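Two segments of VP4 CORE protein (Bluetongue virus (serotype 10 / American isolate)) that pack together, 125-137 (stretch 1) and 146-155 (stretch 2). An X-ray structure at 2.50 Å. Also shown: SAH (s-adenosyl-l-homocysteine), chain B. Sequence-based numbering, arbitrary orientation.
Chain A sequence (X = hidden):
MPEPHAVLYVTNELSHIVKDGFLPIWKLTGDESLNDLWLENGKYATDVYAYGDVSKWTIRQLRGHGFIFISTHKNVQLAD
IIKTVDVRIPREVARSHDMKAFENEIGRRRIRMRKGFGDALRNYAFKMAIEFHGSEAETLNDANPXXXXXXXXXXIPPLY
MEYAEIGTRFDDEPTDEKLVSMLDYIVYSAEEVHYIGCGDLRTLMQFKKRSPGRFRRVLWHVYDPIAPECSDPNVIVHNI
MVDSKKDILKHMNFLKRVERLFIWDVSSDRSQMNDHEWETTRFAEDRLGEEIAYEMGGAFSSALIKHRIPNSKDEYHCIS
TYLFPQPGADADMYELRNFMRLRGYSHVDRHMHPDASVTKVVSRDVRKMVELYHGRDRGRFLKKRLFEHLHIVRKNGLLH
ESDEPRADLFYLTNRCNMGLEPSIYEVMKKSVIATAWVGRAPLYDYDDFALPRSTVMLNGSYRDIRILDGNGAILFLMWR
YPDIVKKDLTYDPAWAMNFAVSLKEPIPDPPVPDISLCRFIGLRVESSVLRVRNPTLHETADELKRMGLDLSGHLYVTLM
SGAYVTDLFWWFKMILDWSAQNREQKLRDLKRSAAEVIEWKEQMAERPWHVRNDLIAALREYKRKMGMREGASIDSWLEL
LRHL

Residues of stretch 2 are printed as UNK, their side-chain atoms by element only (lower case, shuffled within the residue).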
ATOM      1  N   ALA A 125      -0.567  10.267  -0.611  1.00 15.69           N
ATOM      2  CA  ALA A 125       0.834  10.203  -1.024  1.00 11.76           C
ATOM      3  C   ALA A 125       1.043  10.419  -2.524  1.00 25.53           C
ATOM      4  O   ALA A 125       2.080  10.955  -2.923  1.00 20.19           O
ATOM      5  CB  ALA A 125       1.489   8.894  -0.573  1.00 11.62           C
ATOM      6  N   PHE A 126       0.076  10.012  -3.348  1.00 21.18           N
ATOM      7  CA  PHE A 126       0.184  10.234  -4.792  1.00 20.30           C
ATOM      8  C   PHE A 126      -0.040  11.708  -5.106  1.00 18.77           C
ATOM      9  O   PHE A 126       0.460  12.219  -6.115  1.00 18.04           O
ATOM     10  CB  PHE A 126      -0.800   9.365  -5.580  1.00 14.65           C
ATOM     11  CG  PHE A 126      -0.353   7.943  -5.752  1.00  9.55           C
ATOM     12  CD1 PHE A 126      -1.091   6.891  -5.205  1.00 10.33           C
ATOM     13  CD2 PHE A 126       0.813   7.640  -6.469  1.00 12.95           C
ATOM     14  CE1 PHE A 126      -0.674   5.556  -5.367  1.00 11.70           C
ATOM     15  CE2 PHE A 126       1.236   6.304  -6.635  1.00 15.22           C
ATOM     16  CZ  PHE A 126       0.487   5.265  -6.077  1.00 22.27           C
ATOM     17  N   LYS A 127      -0.784  12.384  -4.231  1.00 18.97           N
ATOM     18  CA  LYS A 127      -1.044  13.816  -4.376  1.00 17.71           C
ATOM     19  C   LYS A 127       0.162  14.638  -3.947  1.00 16.68           C
ATOM     20  O   LYS A 127       0.400  15.718  -4.488  1.00 16.36           O
ATOM     21  CB  LYS A 127      -2.280  14.250  -3.575  1.00 17.07           C
ATOM     22  CG  LYS A 127      -3.595  13.623  -4.037  1.00 37.19           C
ATOM     23  CD  LYS A 127      -3.854  13.929  -5.507  1.00 20.41           C
ATOM     24  CE  LYS A 127      -5.065  13.193  -6.048  1.00 28.76           C
ATOM     25  NZ  LYS A 127      -5.055  13.185  -7.548  1.00 38.02           N
ATOM     26  N   MET A 128       0.934  14.116  -2.997  1.00 13.04           N
ATOM     27  CA  MET A 128       2.006  14.889  -2.383  1.00 15.29           C
ATOM     28  C   MET A 128       3.434  14.422  -2.688  1.00 20.24           C
ATOM     29  O   MET A 128       4.386  15.095  -2.303  1.00 21.25           O
ATOM     30  CB  MET A 128       1.799  14.986  -0.868  1.00 19.87           C
ATOM     31  CG  MET A 128       0.444  15.522  -0.435  1.00 25.93           C
ATOM     32  SD  MET A 128       0.200  17.252  -0.847  1.00 21.34           S
ATOM     33  CE  MET A 128      -1.399  17.548  -0.113  1.00 31.08           C
ATOM     34  N   ALA A 129       3.609  13.297  -3.377  1.00 16.63           N
ATOM     35  CA  ALA A 129       4.972  12.777  -3.579  1.00 26.33           C
ATOM     36  C   ALA A 129       5.319  12.357  -5.006  1.00 16.56           C
ATOM     37  O   ALA A 129       4.441  12.044  -5.810  1.00 24.49           O
ATOM     38  CB  ALA A 129       5.283  11.640  -2.581  1.00 14.77           C
ATOM     39  N   ILE A 130       6.615  12.381  -5.307  1.00 20.49           N
ATOM     40  CA  ILE A 130       7.142  11.833  -6.551  1.00 24.77           C
ATOM     41  C   ILE A 130       7.688  10.423  -6.291  1.00 37.16           C
ATOM     42  O   ILE A 130       7.356   9.500  -7.019  1.00 17.73           O
ATOM     43  CB  ILE A 130       8.210  12.778  -7.228  1.00 20.05           C
ATOM     44  CG1 ILE A 130       7.539  13.883  -8.062  1.00 10.23           C
ATOM     45  CG2 ILE A 130       9.148  12.010  -8.141  1.00 73.47           C
ATOM     46  CD1 ILE A 130       6.880  14.954  -7.247  1.00 19.56           C
ATOM     47  N   GLU A 131       8.498  10.264  -5.244  1.00 11.16           N
ATOM     48  CA  GLU A 131       9.167   8.991  -4.953  1.00 17.87           C
ATOM     49  C   GLU A 131       8.360   8.068  -4.020  1.00 19.92           C
ATOM     50  O   GLU A 131       7.807   8.528  -3.007  1.00 21.29           O
ATOM     51  CB  GLU A 131      10.541   9.239  -4.329  1.00 13.73           C
ATOM     52  CG  GLU A 131      11.525  10.009  -5.186  1.00 11.31           C
ATOM     53  CD  GLU A 131      12.964   9.824  -4.736  1.00 87.25           C
ATOM     54  OE1 GLU A 131      13.185   9.264  -3.644  1.00 24.34           O
ATOM     55  OE2 GLU A 131      13.881  10.230  -5.473  1.00 29.00           O
ATOM     56  N   PHE A 132       8.305   6.777  -4.368  1.00 11.92           N
ATOM     57  CA  PHE A 132       7.663   5.750  -3.534  1.00 11.52           C
ATOM     58  C   PHE A 132       8.614   4.606  -3.237  1.00 16.02           C
ATOM     59  O   PHE A 132       9.141   3.975  -4.152  1.00 19.27           O
ATOM     60  CB  PHE A 132       6.397   5.227  -4.179  1.00-12.34           C
ATOM     61  CG  PHE A 132       5.303   6.215  -4.184  1.00 25.46           C
ATOM     62  CD1 PHE A 132       5.334   7.303  -5.059  1.00 17.82           C
ATOM     63  CD2 PHE A 132       4.234   6.087  -3.299  1.00 21.10           C
ATOM     64  CE1 PHE A 132       4.311   8.243  -5.057  1.00 14.88           C
ATOM     65  CE2 PHE A 132       3.204   7.024  -3.285  1.00  9.00           C
ATOM     66  CZ  PHE A 132       3.244   8.104  -4.165  1.00 20.30           C
ATOM     67  N   HIS A 133       8.843   4.352  -1.951  1.00 14.14           N
ATOM     68  CA  HIS A 133       9.743   3.280  -1.541  1.00 22.62           C
ATOM     69  C   HIS A 133       9.013   2.081  -0.931  1.00 11.88           C
ATOM     70  O   HIS A 133       7.862   2.191  -0.507  1.00 15.92           O
ATOM     71  CB  HIS A 133      10.840   3.832  -0.636  1.00  9.48           C
ATOM     72  CG  HIS A 133      11.702   4.855  -1.314  1.00 13.77           C
ATOM     73  ND1 HIS A 133      12.883   4.532  -1.949  1.00  9.01           N
ATOM     74  CD2 HIS A 133      11.534   6.187  -1.491  1.00 -5.03           C
ATOM     75  CE1 HIS A 133      13.413   5.622  -2.474  1.00 11.21           C
ATOM     76  NE2 HIS A 133      12.614   6.640  -2.211  1.00 10.02           N
ATOM     77  N   GLY A 134       9.692   0.933  -0.939  1.00 17.38           N
ATOM     78  CA  GLY A 134       9.129  -0.363  -0.540  1.00 15.42           C
ATOM     79  C   GLY A 134       7.928  -0.760  -1.387  1.00 10.32           C
ATOM     80  O   GLY A 134       6.966  -1.344  -0.880  1.00 19.97           O
ATOM     81  N   SER A 135       7.976  -0.444  -2.677  1.00 18.42           N
ATOM     82  CA  SER A 135       6.767  -0.524  -3.498  1.00 10.93           C
ATOM     83  C   SER A 135       6.579  -1.913  -4.023  1.00 10.44           C
ATOM     84  O   SER A 135       7.518  -2.682  -4.074  1.00 11.29           O
ATOM     85  CB  SER A 135       6.814   0.460  -4.674  1.00 15.60           C
ATOM     86  OG  SER A 135       6.978   1.797  -4.242  1.00 18.10           O
ATOM     87  N   GLU A 136       5.346  -2.220  -4.403  1.00 13.00           N
ATOM     88  CA  GLU A 136       5.008  -3.462  -5.092  1.00 10.34           C
ATOM     89  C   GLU A 136       3.859  -3.153  -6.025  1.00  8.47           C
ATOM     90  O   GLU A 136       3.516  -1.979  -6.198  1.00 13.92           O
ATOM     91  CB  GLU A 136       4.621  -4.537  -4.098  1.00 14.27           C
ATOM     92  CG  GLU A 136       5.772  -5.256  -3.487  1.00-14.63           C
ATOM     93  CD  GLU A 136       5.292  -6.393  -2.650  1.00 -6.54           C
ATOM     94  OE1 GLU A 136       4.085  -6.698  -2.696  1.00 17.73           O
ATOM     95  OE2 GLU A 136       6.096  -7.000  -1.943  1.00 10.61           O
ATOM     96  N   ALA A 137       3.268  -4.184  -6.631  1.00  9.62           N
ATOM     97  CA  ALA A 137       2.218  -4.000  -7.652  1.00  8.78           C
ATOM     98  C   ALA A 137       1.119  -2.998  -7.284  1.00 12.85           C
ATOM     99  O   ALA A 137       0.641  -2.282  -8.161  1.00 16.06           O
ATOM    100  CB  ALA A 137       1.607  -5.332  -8.058  1.00  8.20           C
ATOM    101  N   UNK A 146       4.685   8.602 -15.685  1.00 11.87           N
ATOM    102  CA  UNK A 146       5.335   9.768 -16.275  1.00 19.75           C
ATOM    103  C   UNK A 146       5.672  10.841 -15.233  1.00  9.11           C
ATOM    104  O   UNK A 146       6.296  11.848 -15.559  1.00 16.18           O
ATOM    105  n   UNK A 146       5.515  11.723 -21.547  1.00 41.01           N
ATOM    106  c   UNK A 146       4.856  12.406 -20.613  1.00 10.64           C
ATOM    107  c   UNK A 146       4.454  10.368 -17.379  1.00 11.90           C
ATOM    108  n   UNK A 146       4.000  11.798 -19.785  1.00 34.64           N
ATOM    109  c   UNK A 146       4.444   9.596 -18.693  1.00 39.64           C
ATOM    110  c   UNK A 146       3.688  10.360 -19.785  1.00 31.29           C
ATOM    111  n   UNK A 146       5.054  13.713 -20.501  1.00 46.58           N
ATOM    112  N   UNK A 147       5.258  10.624 -13.988  1.00 17.02           N
ATOM    113  CA  UNK A 147       5.515  11.564 -12.908  1.00  6.76           C
ATOM    114  C   UNK A 147       6.143  10.891 -11.691  1.00 13.64           C
ATOM    115  O   UNK A 147       7.230  11.267 -11.258  1.00 20.97           O
ATOM    116  c   UNK A 147       4.338  13.382 -11.471  1.00 12.15           C
ATOM    117  c   UNK A 147       3.010  13.584 -10.800  1.00  4.78           C
ATOM    118  c   UNK A 147       4.218  12.233 -12.483  1.00 10.31           C
ATOM    119  c   UNK A 147       4.765  14.649 -12.164  1.00  8.10           C
ATOM    120  N   UNK A 148       5.443   9.904 -11.136  1.00 14.63           N
ATOM    121  CA  UNK A 148       5.919   9.171  -9.971  1.00 22.34           C
ATOM    122  C   UNK A 148       7.103   8.267 -10.313  1.00 16.54           C
ATOM    123  O   UNK A 148       7.184   7.723 -11.411  1.00 12.76           O
ATOM    124  c   UNK A 148       2.437   9.321  -9.872  1.00 19.22           C
ATOM    125  c   UNK A 148       3.536   9.120  -9.103  1.00  2.79           C
ATOM    126  n   UNK A 148       1.581  10.117  -9.155  1.00 28.71           N
ATOM    127  c   UNK A 148       4.790   8.340  -9.362  1.00 20.85           C
ATOM    128  c   UNK A 148       2.132  10.395  -7.988  1.00  1.82           C
ATOM    129  n   UNK A 148       3.313   9.809  -7.930  1.00 24.73           N
ATOM    130  N   UNK A 149       8.016   8.142  -9.351  1.00 13.41           N
ATOM    131  CA  UNK A 149       9.164   7.248  -9.411  1.00  9.04           C
ATOM    132  C   UNK A 149       8.953   6.177  -8.345  1.00  7.02           C
ATOM    133  O   UNK A 149       8.879   6.483  -7.149  1.00 10.76           O
ATOM    134  c   UNK A 149      10.742   9.203 -10.088  1.00 14.65           C
ATOM    135  n   UNK A 149      10.564   9.448 -13.885  1.00 25.98           N
ATOM    136  c   UNK A 149      10.861   9.914 -12.494  1.00106.72           C
ATOM    137  c   UNK A 149      10.986   8.752 -11.518  1.00 15.09           C
ATOM    138  c   UNK A 149      10.465   8.017  -9.144  1.00 11.36           C
ATOM    139  N   UNK A 150       8.825   4.927  -8.790  1.00 18.33           N
ATOM    140  CA  UNK A 150       8.443   3.821  -7.916  1.00 45.03           C
ATOM    141  C   UNK A 150       9.624   2.891  -7.630  1.00 34.96           C
ATOM    142  O   UNK A 150      10.134   2.217  -8.533  1.00 11.57           O
ATOM    143  c   UNK A 150       6.886   1.848  -7.612  1.00 34.22           C
ATOM    144  c   UNK A 150       7.270   3.005  -8.523  1.00 69.74           C
ATOM    145  c   UNK A 150       5.548   4.852  -7.799  1.00  7.60           C
ATOM    146  c   UNK A 150       6.070   3.899  -8.896  1.00 29.80           C
ATOM    147  N   UNK A 151      10.040   2.869  -6.364  1.00 13.97           N
ATOM    148  CA  UNK A 151      11.144   2.046  -5.886  1.00 11.56           C
ATOM    149  C   UNK A 151      10.688   0.994  -4.893  1.00 15.82           C
ATOM    150  O   UNK A 151       9.617   1.090  -4.279  1.00 13.11           O
ATOM    151  c   UNK A 151      12.745   6.495  -6.356  1.00 11.04           C
ATOM    152  c   UNK A 151      12.188   2.898  -5.178  1.00 16.81           C
ATOM    153  c   UNK A 151      13.624   3.937  -6.990  1.00 20.56           C
ATOM    154  c   UNK A 151      13.649   6.315  -7.368  1.00 32.49           C
ATOM    155  c   UNK A 151      12.268   5.389  -5.651  1.00 25.36           C
ATOM    156  o   UNK A 151      14.125   7.376  -8.073  1.00 11.09           O
ATOM    157  c   UNK A 151      14.098   5.061  -7.695  1.00-12.07           C
ATOM    158  c   UNK A 151      12.695   4.090  -5.959  1.00-11.14           C
ATOM    159  N   UNK A 152      11.545  -0.002  -4.719  1.00  4.85           N
ATOM    160  CA  UNK A 152      11.284  -1.121  -3.821  1.00 -8.23           C
ATOM    161  C   UNK A 152      12.347  -2.193  -3.936  1.00  7.78           C
ATOM    162  O   UNK A 152      13.358  -2.024  -4.630  1.00 17.79           O
ATOM    163  N   UNK A 153      12.115  -3.294  -3.232  1.00 21.93           N
ATOM    164  CA  UNK A 153      12.934  -4.499  -3.362  1.00 10.15           C
ATOM    165  C   UNK A 153      11.993  -5.708  -3.393  1.00 16.70           C
ATOM    166  O   UNK A 153      11.903  -6.466  -2.431  1.00 14.54           O
ATOM    167  c   UNK A 153      14.763  -3.329  -2.044  1.00 69.10           C
ATOM    168  c   UNK A 153      17.413  -4.016  -2.323  1.00120.06           C
ATOM    169  s   UNK A 153      16.223  -3.564  -1.058  1.00 31.15           S
ATOM    170  c   UNK A 153      13.954  -4.590  -2.224  1.00 16.41           C
ATOM    171  N   UNK A 154      11.246  -5.855  -4.496  1.00  9.14           N
ATOM    172  CA  UNK A 154      10.256  -6.919  -4.582  1.00 13.17           C
ATOM    173  C   UNK A 154      10.910  -8.268  -4.801  1.00 15.80           C
ATOM    174  O   UNK A 154      12.051  -8.322  -5.265  1.00 17.61           O
ATOM    175  c   UNK A 154      11.271  -5.017  -5.714  1.00 15.35           C
ATOM    176  c   UNK A 154       9.412  -6.512  -5.793  1.00  9.11           C
ATOM    177  c   UNK A 154      10.325  -5.708  -6.632  1.00 10.24           C
ATOM    178  N   UNK A 155      10.181  -9.336  -4.458  1.00 12.61           N
ATOM    179  CA  UNK A 155      10.676 -10.713  -4.511  1.00 16.68           C
ATOM    180  C   UNK A 155      10.949 -11.056  -5.961  1.00 16.53           C
ATOM    181  O   UNK A 155      10.048 -11.056  -6.782  1.00 23.75           O
ATOM    182  c   UNK A 155       9.343 -13.979  -2.724  1.00 13.32           C
ATOM    183  o   UNK A 155       8.095 -13.837  -2.683  1.00 18.37           O
ATOM    184  c   UNK A 155       9.646 -11.680  -3.904  1.00 32.55           C
ATOM    185  c   UNK A 155      10.251 -12.742  -2.962  1.00 -5.42           C
ATOM    186  o   UNK A 155       9.887 -15.099  -2.564  1.00 14.73           O
TER
HETATM  187  N   SAH B1645       4.671   0.172   0.077  1.00 34.62           N
HETATM  188  CA  SAH B1645       3.564  -0.684  -0.453  1.00 17.59           C
HETATM  189  CB  SAH B1645       3.737  -2.188  -0.216  1.00 14.75           C
HETATM  190  CG  SAH B1645       4.572  -2.685   0.950  1.00 48.60           C
HETATM  191  SD  SAH B1645       4.889  -4.464   0.787  1.00 14.02           S
HETATM  192  C   SAH B1645       2.190  -0.220   0.002  1.00 19.67           C
HETATM  193  O   SAH B1645       1.911   0.981   0.023  1.00 20.34           O
HETATM  194  OXT SAH B1645       1.319  -1.028   0.324  1.00 46.07           O
HETATM  195  C5' SAH B1645       6.550  -4.234   1.485  1.00 -6.02           C
HETATM  196  C4' SAH B1645       7.646  -4.273   0.434  1.00  4.74           C
HETATM  197  O4' SAH B1645       8.722  -3.433   0.800  1.00  7.70           O
HETATM  198  C3' SAH B1645       8.218  -5.675   0.238  1.00  0.69           C
HETATM  199  O3' SAH B1645       8.378  -5.857  -1.159  1.00 -7.14           O
HETATM  200  C2' SAH B1645       9.589  -5.619   0.895  1.00 -0.27           C
HETATM  201  O2' SAH B1645      10.541  -6.423   0.252  1.00 10.14           O
HETATM  202  C1' SAH B1645       9.954  -4.144   0.730  1.00 -1.73           C
HETATM  203  N9  SAH B1645      10.944  -3.674   1.725  1.00 14.19           N
HETATM  204  C8  SAH B1645      11.042  -4.039   3.048  1.00 -2.81           C
HETATM  205  N7  SAH B1645      12.092  -3.381   3.603  1.00 19.58           N
HETATM  206  C5  SAH B1645      12.667  -2.601   2.658  1.00 -6.33           C
HETATM  207  C6  SAH B1645      13.754  -1.723   2.678  1.00 10.97           C
HETATM  208  N6  SAH B1645      14.443  -1.532   3.801  1.00  9.62           N
HETATM  209  N1  SAH B1645      14.111  -1.038   1.531  1.00  5.85           N
HETATM  210  C2  SAH B1645      13.391  -1.224   0.364  1.00 18.83           C
HETATM  211  N3  SAH B1645      12.314  -2.092   0.339  1.00  8.90           N
HETATM  212  C4  SAH B1645      11.954  -2.774   1.467  1.00 -4.23           C
HETATM  213  O   HOH W   1       9.632  -3.734  -2.335  1.00 19.88           O
HETATM  214  O   HOH W   2       7.291  -8.559  -4.505  1.00 16.43           O

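Position 146 carries three carbons, a nitrogen, and then a carbon bearing two more nitrogens, a guanidinium out of reach of stretch 1. This identifies Arg146.

Position 147 has four carbons forked at the second, the pattern of leucine. Leu147 is exposed, and its listed contact with stretch 1 is through its backbone, O to Ile130 CG2 at 3.7 Å.

At position 148 one carbon leads to a five-membered ring of three carbons and two nitrogens. A ring carbon lies 3.4 Å from Phe126 CD2, and a ring nitrogen 3.3 Å from Ala129 O. This is histidine. The ring of His148 packs near the last turn of the helix, against Phe126, and near Ala129, the first residue after it. Phe126 turns its edge to the imidazole face, with planes at 87° and centroids of the Phe126 and His148 rings 5.0 Å apart; the ring carbon nearest Phe126 CD2 is His148 CE1. His148 ND1 donates a weak hydrogen bond to Ala129 O (124°), the angle being far from linear.

Position 149 shows four carbons in a row ending in nitrogen, and the second carbon packs against Ile130 CG2 at 3.8 Å; hence Lys149. Its chain makes that contact through CG before its end leads away, and NZ is hydrogen-bonded elsewhere in the structure. The backbone binds at both ends: Lys149 N donates to Ile130 O (2.8 Å, 167°), and Lys149 O accepts from Phe132 N (2.9 Å, 154°).

Position 150 has four carbons forked at the first, one arm two carbons long. The end of the long arm meets Phe132 CD1 at 3.7 Å, while the short arm reaches Ser135 CB at 3.3 Å. This is isoleucine, and the two atoms are Ile150 CD1 and Ile150 CG2.

Position 151 has one carbon, then a six-carbon ring bearing an oxygen; a ring carbon lies 3.4 Å from His133 CE1, over one face of the imidazole. It is tyrosine, and the carbon is CD1. Tyr151 has the largest area covered by stretch 1, 103 Å². The planes are near parallel (19°) but slid apart, so the rings barely overlap. His133 NE2 is itself bonded to Glu131 OE1 (3.0 Å).

Position 152 has no side-chain atoms. An ideal CB would point toward stretch 1 and lie 2.6 Å from Ser135 O, a clash. This is Gly152.

Position 153 has two carbons, sulfur and a final carbon, unbranched: Met153. Its CB points away, but a water accepts from Met153 N (2.7 Å) and donates to Ser135 O (2.9 Å).

At position 154 three carbons close onto the backbone N, and CB is 4.5 Å from Glu136 CG, giving Pro154. Position 155 has three carbons, the third carrying two oxygens: Glu155, which makes no side-chain contact with stretch 1.

The contact is a short parallel pairing, Glu131 with Lys149 and Phe132 with Ile150. Tyr151 N extends it by donating to Phe132 O (2.6 Å), and Tyr151 O accepts from both Ser135 N (2.8 Å) and Ser135 OG (2.7 Å). Beyond it, both stretches bind SAH: its N donates to Gly134 O (2.9 Å), O3' to Glu136 OE2 (2.7 Å), and O2' to Met153 O (3.0 Å).

Stretch 2 (146-155) RLHKIYGMPE
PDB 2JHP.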